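Long-range contact in putative pyrroline carboxylate reductase (Streptococcus pyogenes, PDB 2AHR), which probably catalyses the last step of proline biosynthesis, the NAD(P)H-dependent reduction of 1-pyrroline-5-carboxylate to L-proline: residues 54-68 against 76-90. Sequence-based numbering, arbitrary orientation.
Sequences HQDLIDQVDLVILGI and VLKPLHFKQPIISMA. With NAP (NADP nicotinamide-adenine-dinucleotide phosphate), chain S.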
ATOM      1  N   HIS E  54     -14.373  25.869  44.564  1.00 60.15           N
ATOM      2  CA  HIS E  54     -13.285  24.908  44.794  1.00 59.72           C
ATOM      3  C   HIS E  54     -12.559  25.219  46.094  1.00 59.48           C
ATOM      4  O   HIS E  54     -12.175  24.310  46.820  1.00 59.39           O
ATOM      5  CB  HIS E  54     -12.276  24.853  43.634  1.00 59.38           C
ATOM      6  CG  HIS E  54     -12.871  24.459  42.320  1.00 59.07           C
ATOM      7  ND1 HIS E  54     -13.959  23.621  42.212  1.00 58.55           N
ATOM      8  CD2 HIS E  54     -12.511  24.771  41.052  1.00 59.27           C
ATOM      9  CE1 HIS E  54     -14.260  23.454  40.938  1.00 58.44           C
ATOM     10  NE2 HIS E  54     -13.397  24.141  40.213  1.00 59.11           N
ATOM     11  N   GLN E  55     -12.371  26.503  46.384  1.00 59.70           N
ATOM     12  CA  GLN E  55     -11.739  26.898  47.644  1.00 59.64           C
ATOM     13  C   GLN E  55     -12.617  26.504  48.827  1.00 59.75           C
ATOM     14  O   GLN E  55     -12.111  26.022  49.842  1.00 59.74           O
ATOM     15  CB  GLN E  55     -11.397  28.393  47.662  1.00 59.52           C
ATOM     16  CG  GLN E  55     -10.339  28.785  48.708  1.00 58.83           C
ATOM     17  CD  GLN E  55      -9.003  28.059  48.540  1.00 57.74           C
ATOM     18  OE1 GLN E  55      -8.326  28.191  47.519  1.00 59.19           O
ATOM     19  NE2 GLN E  55      -8.611  27.311  49.561  1.00 57.21           N
ATOM     20  N   ASP E  56     -13.930  26.686  48.671  1.00 60.17           N
ATOM     21  CA  ASP E  56     -14.921  26.267  49.670  1.00 60.55           C
ATOM     22  C   ASP E  56     -14.796  24.759  49.936  1.00 60.29           C
ATOM     23  O   ASP E  56     -14.818  24.318  51.092  1.00 60.41           O
ATOM     24  CB  ASP E  56     -16.340  26.645  49.211  1.00 60.80           C
ATOM     25  CG  ASP E  56     -17.427  26.251  50.221  1.00 62.60           C
ATOM     26  OD1 ASP E  56     -18.388  25.546  49.825  1.00 63.35           O
ATOM     27  OD2 ASP E  56     -17.330  26.655  51.407  1.00 64.23           O
ATOM     28  N   LEU E  57     -14.646  23.982  48.858  1.00 59.72           N
ATOM     29  CA  LEU E  57     -14.307  22.554  48.934  1.00 59.26           C
ATOM     30  C   LEU E  57     -12.999  22.328  49.725  1.00 58.74           C
ATOM     31  O   LEU E  57     -12.983  21.590  50.721  1.00 58.22           O
ATOM     32  CB  LEU E  57     -14.207  21.984  47.508  1.00 59.49           C
ATOM     33  CG  LEU E  57     -13.823  20.555  47.083  1.00 60.26           C
ATOM     34  CD1 LEU E  57     -12.462  20.090  47.635  1.00 60.33           C
ATOM     35  CD2 LEU E  57     -14.920  19.561  47.397  1.00 60.63           C
ATOM     36  N   ILE E  58     -11.922  22.989  49.293  1.00 58.21           N
ATOM     37  CA  ILE E  58     -10.582  22.801  49.878  1.00 58.33           C
ATOM     38  C   ILE E  58     -10.516  23.044  51.400  1.00 58.49           C
ATOM     39  O   ILE E  58      -9.803  22.333  52.116  1.00 58.27           O
ATOM     40  CB  ILE E  58      -9.496  23.654  49.145  1.00 58.14           C
ATOM     41  CG1 ILE E  58      -9.379  23.245  47.669  1.00 58.26           C
ATOM     42  CG2 ILE E  58      -8.139  23.491  49.813  1.00 58.05           C
ATOM     43  CD1 ILE E  58      -8.734  24.306  46.767  1.00 57.55           C
ATOM     44  N   ASP E  59     -11.276  24.029  51.883  1.00 58.73           N
ATOM     45  CA  ASP E  59     -11.204  24.466  53.285  1.00 58.95           C
ATOM     46  C   ASP E  59     -11.794  23.496  54.336  1.00 58.71           C
ATOM     47  O   ASP E  59     -11.522  23.636  55.534  1.00 58.70           O
ATOM     48  CB  ASP E  59     -11.813  25.873  53.433  1.00 59.28           C
ATOM     49  CG  ASP E  59     -11.065  26.939  52.613  1.00 60.25           C
ATOM     50  OD1 ASP E  59      -9.845  26.789  52.347  1.00 60.04           O
ATOM     51  OD2 ASP E  59     -11.710  27.939  52.232  1.00 61.22           O
ATOM     52  N   GLN E  60     -12.578  22.511  53.896  1.00 58.24           N
ATOM     53  CA  GLN E  60     -13.243  21.572  54.818  1.00 57.50           C
ATOM     54  C   GLN E  60     -12.804  20.095  54.705  1.00 56.86           C
ATOM     55  O   GLN E  60     -13.206  19.253  55.512  1.00 56.86           O
ATOM     56  CB  GLN E  60     -14.767  21.679  54.655  1.00 58.06           C
ATOM     57  CG  GLN E  60     -15.258  21.684  53.201  1.00 58.34           C
ATOM     58  CD  GLN E  60     -16.769  21.803  53.078  1.00 59.63           C
ATOM     59  OE1 GLN E  60     -17.275  22.606  52.291  1.00 59.57           O
ATOM     60  NE2 GLN E  60     -17.498  20.998  53.849  1.00 59.78           N
ATOM     61  N   VAL E  61     -11.956  19.797  53.724  1.00 55.77           N
ATOM     62  CA  VAL E  61     -11.658  18.423  53.321  1.00 54.51           C
ATOM     63  C   VAL E  61     -10.281  17.913  53.802  1.00 53.74           C
ATOM     64  O   VAL E  61      -9.368  18.708  54.000  1.00 53.99           O
ATOM     65  CB  VAL E  61     -11.833  18.354  51.786  1.00 54.70           C
ATOM     66  CG1 VAL E  61     -10.685  17.677  51.092  1.00 54.47           C
ATOM     67  CG2 VAL E  61     -13.188  17.790  51.427  1.00 53.31           C
ATOM     68  N   ASP E  62     -10.142  16.601  54.005  1.00 52.63           N
ATOM     69  CA  ASP E  62      -8.854  15.995  54.437  1.00 51.98           C
ATOM     70  C   ASP E  62      -7.983  15.494  53.288  1.00 50.84           C
ATOM     71  O   ASP E  62      -6.801  15.191  53.476  1.00 50.62           O
ATOM     72  CB  ASP E  62      -9.083  14.815  55.384  1.00 52.11           C
ATOM     73  CG  ASP E  62      -9.987  15.161  56.537  1.00 54.16           C
ATOM     74  OD1 ASP E  62      -9.485  15.717  57.543  1.00 56.92           O
ATOM     75  OD2 ASP E  62     -11.197  14.871  56.436  1.00 55.23           O
ATOM     76  N   LEU E  63      -8.591  15.385  52.112  1.00 49.89           N
ATOM     77  CA  LEU E  63      -7.968  14.811  50.932  1.00 48.94           C
ATOM     78  C   LEU E  63      -8.753  15.289  49.728  1.00 48.12           C
ATOM     79  O   LEU E  63      -9.981  15.262  49.740  1.00 48.52           O
ATOM     80  CB  LEU E  63      -8.007  13.287  51.022  1.00 49.13           C
ATOM     81  CG  LEU E  63      -7.329  12.438  49.941  1.00 49.84           C
ATOM     82  CD1 LEU E  63      -5.812  12.438  50.078  1.00 50.43           C
ATOM     83  CD2 LEU E  63      -7.851  11.016  50.015  1.00 49.12           C
ATOM     84  N   VAL E  64      -8.044  15.746  48.702  1.00 46.95           N
ATOM     85  CA  VAL E  64      -8.666  16.163  47.442  1.00 46.04           C
ATOM     86  C   VAL E  64      -8.408  15.134  46.331  1.00 45.78           C
ATOM     87  O   VAL E  64      -7.311  14.563  46.226  1.00 45.01           O
ATOM     88  CB  VAL E  64      -8.152  17.555  47.010  1.00 45.84           C
ATOM     89  CG1 VAL E  64      -8.524  17.872  45.562  1.00 45.59           C
ATOM     90  CG2 VAL E  64      -8.682  18.630  47.960  1.00 46.00           C
ATOM     91  N   ILE E  65      -9.424  14.912  45.504  1.00 45.00           N
ATOM     92  CA  ILE E  65      -9.270  14.118  44.300  1.00 44.24           C
ATOM     93  C   ILE E  65      -9.586  15.006  43.100  1.00 44.12           C
ATOM     94  O   ILE E  65     -10.637  15.648  43.045  1.00 43.73           O
ATOM     95  CB  ILE E  65     -10.149  12.827  44.338  1.00 44.18           C
ATOM     96  CG1 ILE E  65      -9.635  11.867  45.420  1.00 44.09           C
ATOM     97  CG2 ILE E  65     -10.170  12.128  42.986  1.00 43.68           C
ATOM     98  CD1 ILE E  65     -10.559  10.692  45.707  1.00 44.37           C
ATOM     99  N   LEU E  66      -8.657  15.047  42.149  1.00 43.87           N
ATOM    100  CA  LEU E  66      -8.838  15.823  40.935  1.00 44.30           C
ATOM    101  C   LEU E  66      -9.418  15.013  39.769  1.00 44.71           C
ATOM    102  O   LEU E  66      -8.771  14.099  39.246  1.00 44.93           O
ATOM    103  CB  LEU E  66      -7.509  16.467  40.516  1.00 43.86           C
ATOM    104  CG  LEU E  66      -6.915  17.517  41.458  1.00 44.55           C
ATOM    105  CD1 LEU E  66      -5.486  17.881  41.016  1.00 43.62           C
ATOM    106  CD2 LEU E  66      -7.801  18.759  41.502  1.00 45.45           C
ATOM    107  N   GLY E  67     -10.618  15.393  39.336  1.00 45.17           N
ATOM    108  CA  GLY E  67     -11.269  14.766  38.187  1.00 45.65           C
ATOM    109  C   GLY E  67     -11.331  15.588  36.902  1.00 46.17           C
ATOM    110  O   GLY E  67     -11.986  15.186  35.929  1.00 45.33           O
ATOM    111  N   ILE E  68     -10.641  16.732  36.889  1.00 46.77           N
ATOM    112  CA  ILE E  68     -10.580  17.599  35.699  1.00 47.48           C
ATOM    113  C   ILE E  68      -9.632  17.013  34.648  1.00 47.96           C
ATOM    114  O   ILE E  68      -8.767  16.186  34.981  1.00 47.47           O
ATOM    115  CB  ILE E  68     -10.127  19.042  36.061  1.00 48.17           C
ATOM    116  CG1 ILE E  68      -8.875  19.019  36.963  1.00 47.84           C
ATOM    117  CG2 ILE E  68     -11.280  19.818  36.727  1.00 47.60           C
ATOM    118  CD1 ILE E  68      -8.091  20.331  36.974  1.00 50.30           C
ATOM    119  N   VAL E  76      -7.006  25.887  36.271  1.00 57.07           N
ATOM    120  CA  VAL E  76      -7.906  25.633  37.396  1.00 56.73           C
ATOM    121  C   VAL E  76      -7.192  25.567  38.747  1.00 56.56           C
ATOM    122  O   VAL E  76      -7.770  25.965  39.753  1.00 56.78           O
ATOM    123  CB  VAL E  76      -8.807  24.354  37.166  1.00 56.91           C
ATOM    124  CG1 VAL E  76      -9.751  24.098  38.349  1.00 56.34           C
ATOM    125  CG2 VAL E  76      -9.621  24.471  35.860  1.00 56.56           C
ATOM    126  N   LEU E  77      -5.951  25.079  38.778  1.00 56.54           N
ATOM    127  CA  LEU E  77      -5.276  24.798  40.063  1.00 56.76           C
ATOM    128  C   LEU E  77      -4.452  25.941  40.669  1.00 57.24           C
ATOM    129  O   LEU E  77      -4.395  26.090  41.897  1.00 56.89           O
ATOM    130  CB  LEU E  77      -4.405  23.537  39.975  1.00 56.63           C
ATOM    131  CG  LEU E  77      -5.069  22.242  39.489  1.00 56.11           C
ATOM    132  CD1 LEU E  77      -4.055  21.126  39.472  1.00 55.29           C
ATOM    133  CD2 LEU E  77      -6.282  21.877  40.336  1.00 55.84           C
ATOM    134  N   LYS E  78      -3.805  26.727  39.810  1.00 57.67           N
ATOM    135  CA  LYS E  78      -2.887  27.767  40.269  1.00 58.38           C
ATOM    136  C   LYS E  78      -3.544  28.802  41.215  1.00 58.68           C
ATOM    137  O   LYS E  78      -2.989  29.071  42.289  1.00 59.11           O
ATOM    138  CB  LYS E  78      -2.143  28.424  39.095  1.00 58.39           C
ATOM    139  CG  LYS E  78      -1.058  27.546  38.495  1.00 59.33           C
ATOM    140  CD  LYS E  78       0.079  28.347  37.868  1.00 60.86           C
ATOM    141  CE  LYS E  78       1.172  27.399  37.376  1.00 62.91           C
ATOM    142  NZ  LYS E  78       2.394  28.062  36.809  1.00 62.64           N
ATOM    143  N   PRO E  79      -4.718  29.371  40.836  1.00 58.75           N
ATOM    144  CA  PRO E  79      -5.410  30.313  41.749  1.00 58.78           C
ATOM    145  C   PRO E  79      -5.871  29.761  43.108  1.00 58.76           C
ATOM    146  O   PRO E  79      -6.291  30.533  43.964  1.00 59.16           O
ATOM    147  CB  PRO E  79      -6.629  30.779  40.932  1.00 58.69           C
ATOM    148  CG  PRO E  79      -6.814  29.756  39.882  1.00 59.22           C
ATOM    149  CD  PRO E  79      -5.441  29.238  39.556  1.00 58.76           C
ATOM    150  N   LEU E  80      -5.795  28.452  43.313  1.00 58.46           N
ATOM    151  CA  LEU E  80      -6.334  27.828  44.528  1.00 58.16           C
ATOM    152  C   LEU E  80      -5.253  27.652  45.601  1.00 57.59           C
ATOM    153  O   LEU E  80      -4.068  27.637  45.285  1.00 57.88           O
ATOM    154  CB  LEU E  80      -6.971  26.476  44.171  1.00 58.22           C
ATOM    155  CG  LEU E  80      -8.340  26.372  43.465  1.00 59.37           C
ATOM    156  CD1 LEU E  80      -8.642  27.456  42.428  1.00 59.97           C
ATOM    157  CD2 LEU E  80      -8.505  24.994  42.828  1.00 60.12           C
ATOM    158  N   HIS E  81      -5.646  27.516  46.867  1.00 56.93           N
ATOM    159  CA  HIS E  81      -4.650  27.276  47.923  1.00 56.52           C
ATOM    160  C   HIS E  81      -4.899  25.942  48.625  1.00 55.40           C
ATOM    161  O   HIS E  81      -5.817  25.825  49.435  1.00 55.50           O
ATOM    162  CB  HIS E  81      -4.596  28.425  48.955  1.00 56.98           C
ATOM    163  CG  HIS E  81      -4.714  29.797  48.356  1.00 59.36           C
ATOM    164  ND1 HIS E  81      -3.621  30.523  47.930  1.00 61.64           N
ATOM    165  CD2 HIS E  81      -5.800  30.575  48.119  1.00 61.49           C
ATOM    166  CE1 HIS E  81      -4.029  31.688  47.453  1.00 62.59           C
ATOM    167  NE2 HIS E  81      -5.345  31.747  47.561  1.00 62.40           N
ATOM    168  N   PHE E  82      -4.070  24.945  48.331  1.00 53.94           N
ATOM    169  CA  PHE E  82      -4.306  23.588  48.835  1.00 52.72           C
ATOM    170  C   PHE E  82      -3.683  23.367  50.215  1.00 52.48           C
ATOM    171  O   PHE E  82      -2.684  23.993  50.556  1.00 52.73           O
ATOM    172  CB  PHE E  82      -3.884  22.527  47.799  1.00 51.78           C
ATOM    173  CG  PHE E  82      -4.824  22.433  46.619  1.00 50.18           C
ATOM    174  CD1 PHE E  82      -4.607  23.194  45.470  1.00 48.99           C
ATOM    175  CD2 PHE E  82      -5.947  21.595  46.663  1.00 49.15           C
ATOM    176  CE1 PHE E  82      -5.484  23.123  44.377  1.00 47.85           C
ATOM    177  CE2 PHE E  82      -6.830  21.515  45.576  1.00 47.04           C
ATOM    178  CZ  PHE E  82      -6.596  22.289  44.434  1.00 47.71           C
ATOM    179  N   LYS E  83      -4.293  22.482  51.002  1.00 51.95           N
ATOM    180  CA  LYS E  83      -4.028  22.375  52.434  1.00 51.69           C
ATOM    181  C   LYS E  83      -3.966  20.917  52.905  1.00 51.32           C
ATOM    182  O   LYS E  83      -3.808  20.636  54.105  1.00 51.27           O
ATOM    183  CB  LYS E  83      -5.140  23.105  53.196  1.00 52.31           C
ATOM    184  CG  LYS E  83      -5.313  24.588  52.818  1.00 53.88           C
ATOM    185  CD  LYS E  83      -6.769  25.045  52.999  1.00 56.83           C
ATOM    186  CE  LYS E  83      -6.875  26.539  53.375  1.00 58.71           C
ATOM    187  NZ  LYS E  83      -6.315  27.502  52.355  1.00 58.73           N
ATOM    188  N   GLN E  84      -4.099  19.992  51.953  1.00 50.30           N
ATOM    189  CA  GLN E  84      -4.162  18.556  52.240  1.00 49.04           C
ATOM    190  C   GLN E  84      -3.542  17.766  51.094  1.00 47.90           C
ATOM    191  O   GLN E  84      -3.301  18.338  50.027  1.00 47.87           O
ATOM    192  CB  GLN E  84      -5.613  18.120  52.414  1.00 49.05           C
ATOM    193  CG  GLN E  84      -6.461  18.354  51.188  1.00 49.13           C
ATOM    194  CD  GLN E  84      -6.848  19.803  51.039  1.00 50.00           C
ATOM    195  OE1 GLN E  84      -6.320  20.515  50.180  1.00 50.33           O
ATOM    196  NE2 GLN E  84      -7.769  20.258  51.886  1.00 50.12           N
ATOM    197  N   PRO E  85      -3.301  16.447  51.298  1.00 46.79           N
ATOM    198  CA  PRO E  85      -2.802  15.632  50.184  1.00 45.82           C
ATOM    199  C   PRO E  85      -3.786  15.636  49.002  1.00 44.94           C
ATOM    200  O   PRO E  85      -4.994  15.794  49.192  1.00 44.41           O
ATOM    201  CB  PRO E  85      -2.689  14.229  50.799  1.00 46.08           C
ATOM    202  CG  PRO E  85      -2.565  14.469  52.273  1.00 46.17           C
ATOM    203  CD  PRO E  85      -3.462  15.645  52.527  1.00 46.27           C
ATOM    204  N   ILE E  86      -3.259  15.503  47.790  1.00 43.77           N
ATOM    205  CA  ILE E  86      -4.079  15.529  46.586  1.00 42.50           C
ATOM    206  C   ILE E  86      -3.805  14.286  45.739  1.00 41.89           C
ATOM    207  O   ILE E  86      -2.654  13.850  45.608  1.00 41.22           O
ATOM    208  CB  ILE E  86      -3.800  16.808  45.750  1.00 42.66           C
ATOM    209  CG1 ILE E  86      -4.076  18.070  46.575  1.00 43.17           C
ATOM    210  CG2 ILE E  86      -4.625  16.841  44.467  1.00 41.42           C
ATOM    211  CD1 ILE E  86      -3.272  19.282  46.101  1.00 43.36           C
ATOM    212  N   ILE E  87      -4.879  13.725  45.174  1.00 41.22           N
ATOM    213  CA  ILE E  87      -4.792  12.637  44.208  1.00 39.76           C
ATOM    214  C   ILE E  87      -5.199  13.147  42.836  1.00 39.01           C
ATOM    215  O   ILE E  87      -6.309  13.666  42.657  1.00 38.55           O
ATOM    216  CB  ILE E  87      -5.707  11.442  44.588  1.00 40.30           C
ATOM    217  CG1 ILE E  87      -5.375  10.906  45.992  1.00 40.38           C
ATOM    218  CG2 ILE E  87      -5.622  10.323  43.533  1.00 38.61           C
ATOM    219  CD1 ILE E  87      -6.529  10.106  46.632  1.00 41.62           C
ATOM    220  N   SER E  88      -4.295  12.991  41.873  1.00 37.75           N
ATOM    221  CA  SER E  88      -4.594  13.268  40.471  1.00 37.26           C
ATOM    222  C   SER E  88      -4.879  11.980  39.723  1.00 37.06           C
ATOM    223  O   SER E  88      -4.144  10.980  39.866  1.00 37.43           O
ATOM    224  CB  SER E  88      -3.430  14.020  39.805  1.00 37.40           C
ATOM    225  OG  SER E  88      -3.588  14.128  38.392  1.00 36.41           O
HETATM  226  N   MSE E  89      -5.936  11.994  38.918  1.00 37.21           N
HETATM  227  CA  MSE E  89      -6.228  10.840  38.038  1.00 37.78           C
HETATM  228  C   MSE E  89      -5.842  11.093  36.562  1.00 37.83           C
HETATM  229  O   MSE E  89      -6.065  10.249  35.687  1.00 37.67           O
HETATM  230  CB  MSE E  89      -7.682  10.377  38.190  1.00 37.21           C
HETATM  231  CG  MSE E  89      -8.739  11.174  37.421  1.00 38.36           C
HETATM  232 SE   MSE E  89     -10.468  10.590  37.681  1.00 39.78          SE
HETATM  233  CE  MSE E  89     -10.519  10.653  39.468  1.00 36.96           C
ATOM    234  N   ALA E  90      -5.225  12.248  36.310  1.00 37.80           N
ATOM    235  CA  ALA E  90      -5.010  12.741  34.966  1.00 38.25           C
ATOM    236  C   ALA E  90      -3.851  12.042  34.274  1.00 38.82           C
ATOM    237  O   ALA E  90      -2.800  11.830  34.874  1.00 38.93           O
ATOM    238  CB  ALA E  90      -4.767  14.238  34.989  1.00 38.42           C
TER
HETATM  239  PA  NAP S1504     -14.765  14.516  31.000  1.00 71.82           P
HETATM  240  O1A NAP S1504     -14.745  15.503  29.886  1.00 70.64           O
HETATM  241  O2A NAP S1504     -15.856  13.520  30.793  1.00 71.30           O
HETATM  242  O5B NAP S1504     -14.901  15.218  32.451  1.00 71.91           O
HETATM  243  C5B NAP S1504     -14.267  16.435  32.770  1.00 74.73           C
HETATM  244  C4B NAP S1504     -15.207  17.220  33.681  1.00 76.90           C
HETATM  245  O4B NAP S1504     -14.556  18.322  34.290  1.00 77.46           O
HETATM  246  C3B NAP S1504     -16.409  17.758  32.906  1.00 77.49           C
HETATM  247  O3B NAP S1504     -17.579  17.219  33.483  1.00 77.05           O
HETATM  248  C2B NAP S1504     -16.347  19.270  33.056  1.00 78.55           C
HETATM  249  O2B NAP S1504     -17.587  19.888  33.362  1.00 80.39           O
HETATM  250  C1B NAP S1504     -15.446  19.429  34.273  1.00 78.30           C
HETATM  251  N9A NAP S1504     -14.794  20.762  34.294  1.00 78.43           N
HETATM  252  C8A NAP S1504     -14.474  21.564  33.221  1.00 78.32           C
HETATM  253  N7A NAP S1504     -13.911  22.704  33.691  1.00 78.70           N
HETATM  254  C5A NAP S1504     -13.871  22.648  35.047  1.00 78.29           C
HETATM  255  C6A NAP S1504     -13.417  23.547  36.013  1.00 78.02           C
HETATM  256  N6A NAP S1504     -13.442  24.846  35.721  1.00 78.66           N
HETATM  257  N1A NAP S1504     -13.513  23.195  37.345  1.00 77.76           N
HETATM  258  C2A NAP S1504     -14.074  21.986  37.719  1.00 77.27           C
HETATM  259  N3A NAP S1504     -14.532  21.112  36.754  1.00 76.85           N
HETATM  260  C4A NAP S1504     -14.431  21.434  35.439  1.00 77.94           C
HETATM  261  O3  NAP S1504     -13.304  13.822  31.131  1.00 69.77           O
HETATM  262  PN  NAP S1504     -13.051  12.352  31.766  1.00 68.69           P
HETATM  263  O1N NAP S1504     -13.099  11.376  30.640  1.00 69.47           O
HETATM  264  O2N NAP S1504     -13.904  12.116  32.962  1.00 67.83           O
HETATM  265  O5D NAP S1504     -11.512  12.487  32.241  1.00 66.01           O
HETATM  266  C5D NAP S1504     -11.162  13.140  33.441  1.00 62.62           C
HETATM  267  C4D NAP S1504      -9.767  12.706  33.884  1.00 60.42           C
HETATM  268  O4D NAP S1504      -9.686  11.302  34.046  1.00 58.44           O
HETATM  269  C3D NAP S1504      -8.708  13.097  32.859  1.00 59.85           C
HETATM  270  O3D NAP S1504      -7.666  13.740  33.554  1.00 60.11           O
HETATM  271  C2D NAP S1504      -8.219  11.798  32.232  1.00 58.23           C
HETATM  272  O2D NAP S1504      -6.829  11.883  31.936  1.00 55.05           O
HETATM  273  C1D NAP S1504      -8.589  10.759  33.312  1.00 57.31           C
HETATM  274  N1N NAP S1504      -8.976   9.405  32.836  1.00 55.30           N
HETATM  275  C2N NAP S1504     -10.098   9.210  32.054  1.00 53.27           C
HETATM  276  C3N NAP S1504     -10.457   7.921  31.646  1.00 51.06           C
HETATM  277  C7N NAP S1504     -11.735   7.668  30.902  1.00 49.66           C
HETATM  278  O7N NAP S1504     -12.040   6.325  30.601  1.00 49.98           O
HETATM  279  N7N NAP S1504     -12.541   8.681  30.556  1.00 47.53           N
HETATM  280  C4N NAP S1504      -9.676   6.828  32.039  1.00 51.37           C
HETATM  281  C5N NAP S1504      -8.556   7.024  32.834  1.00 50.58           C
HETATM  282  C6N NAP S1504      -8.222   8.322  33.226  1.00 54.38           C
HETATM  283  P2B NAP S1504     -18.774  20.139  32.291  1.00 81.61           P
HETATM  284  O1X NAP S1504     -19.815  21.024  32.955  1.00 81.45           O
HETATM  285  O2X NAP S1504     -18.218  20.855  31.081  1.00 81.93           O
HETATM  286  O3X NAP S1504     -19.403  18.821  31.873  1.00 80.71           O
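Strands 63-66 and 86-88 run parallel, their axes 4.7 Å apart and 16° askew, and are laced by the backbone hydrogen bonds Val64 N to Pro85 O, Ile87 N to Val64 O and Leu66 N to Ile87 O, as expected for neighbouring strands of a Rossmann fold joined by a beta-alpha-beta crossover through helix 73-77. On the face carrying Val64, Leu66 and Ile86, which helix 73-77 covers in part, Leu66 sets CD1 on Ile86 CG2 and CD2 on Leu77 CD2, both at 3.7 Å. The other face pairs Ile65 CG1 with Ile87 CD1, while the selenomethionine Met89 brings CE to Ile65 CG2.

Helix 54-58 and the loop ahead of strand 86-88 are joined by two glutamines, one from each side. Gln55 pairs with the backbone of His81 at both ends of its amide: OE1 takes the His81 N-H on a lone pair (2.8 Å), and NE2 gives to His81 O, its remaining hydrogen going to Asp59 OD1. Gln84 has CG between its backbone N and carbonyl carbon (chi1 61°), and a bend at chi2 turns NE2 back to Ile58 O (2.9 Å) and Val61 O (3.1 Å), so one amide nitrogen holds two backbone carbonyls. Ile58 lays CD1 over one face of the Phe82 ring, 3.8 Å from its centroid.

At the cofactor end, Ile68 CG2 and Val76 CG2 pack on the NADP adenine. His54, whose ND1 is hydrogen-bonded to Ser32 OG, meets this base edge-on, NE2 donating to adenine N1A at 3.0 Å.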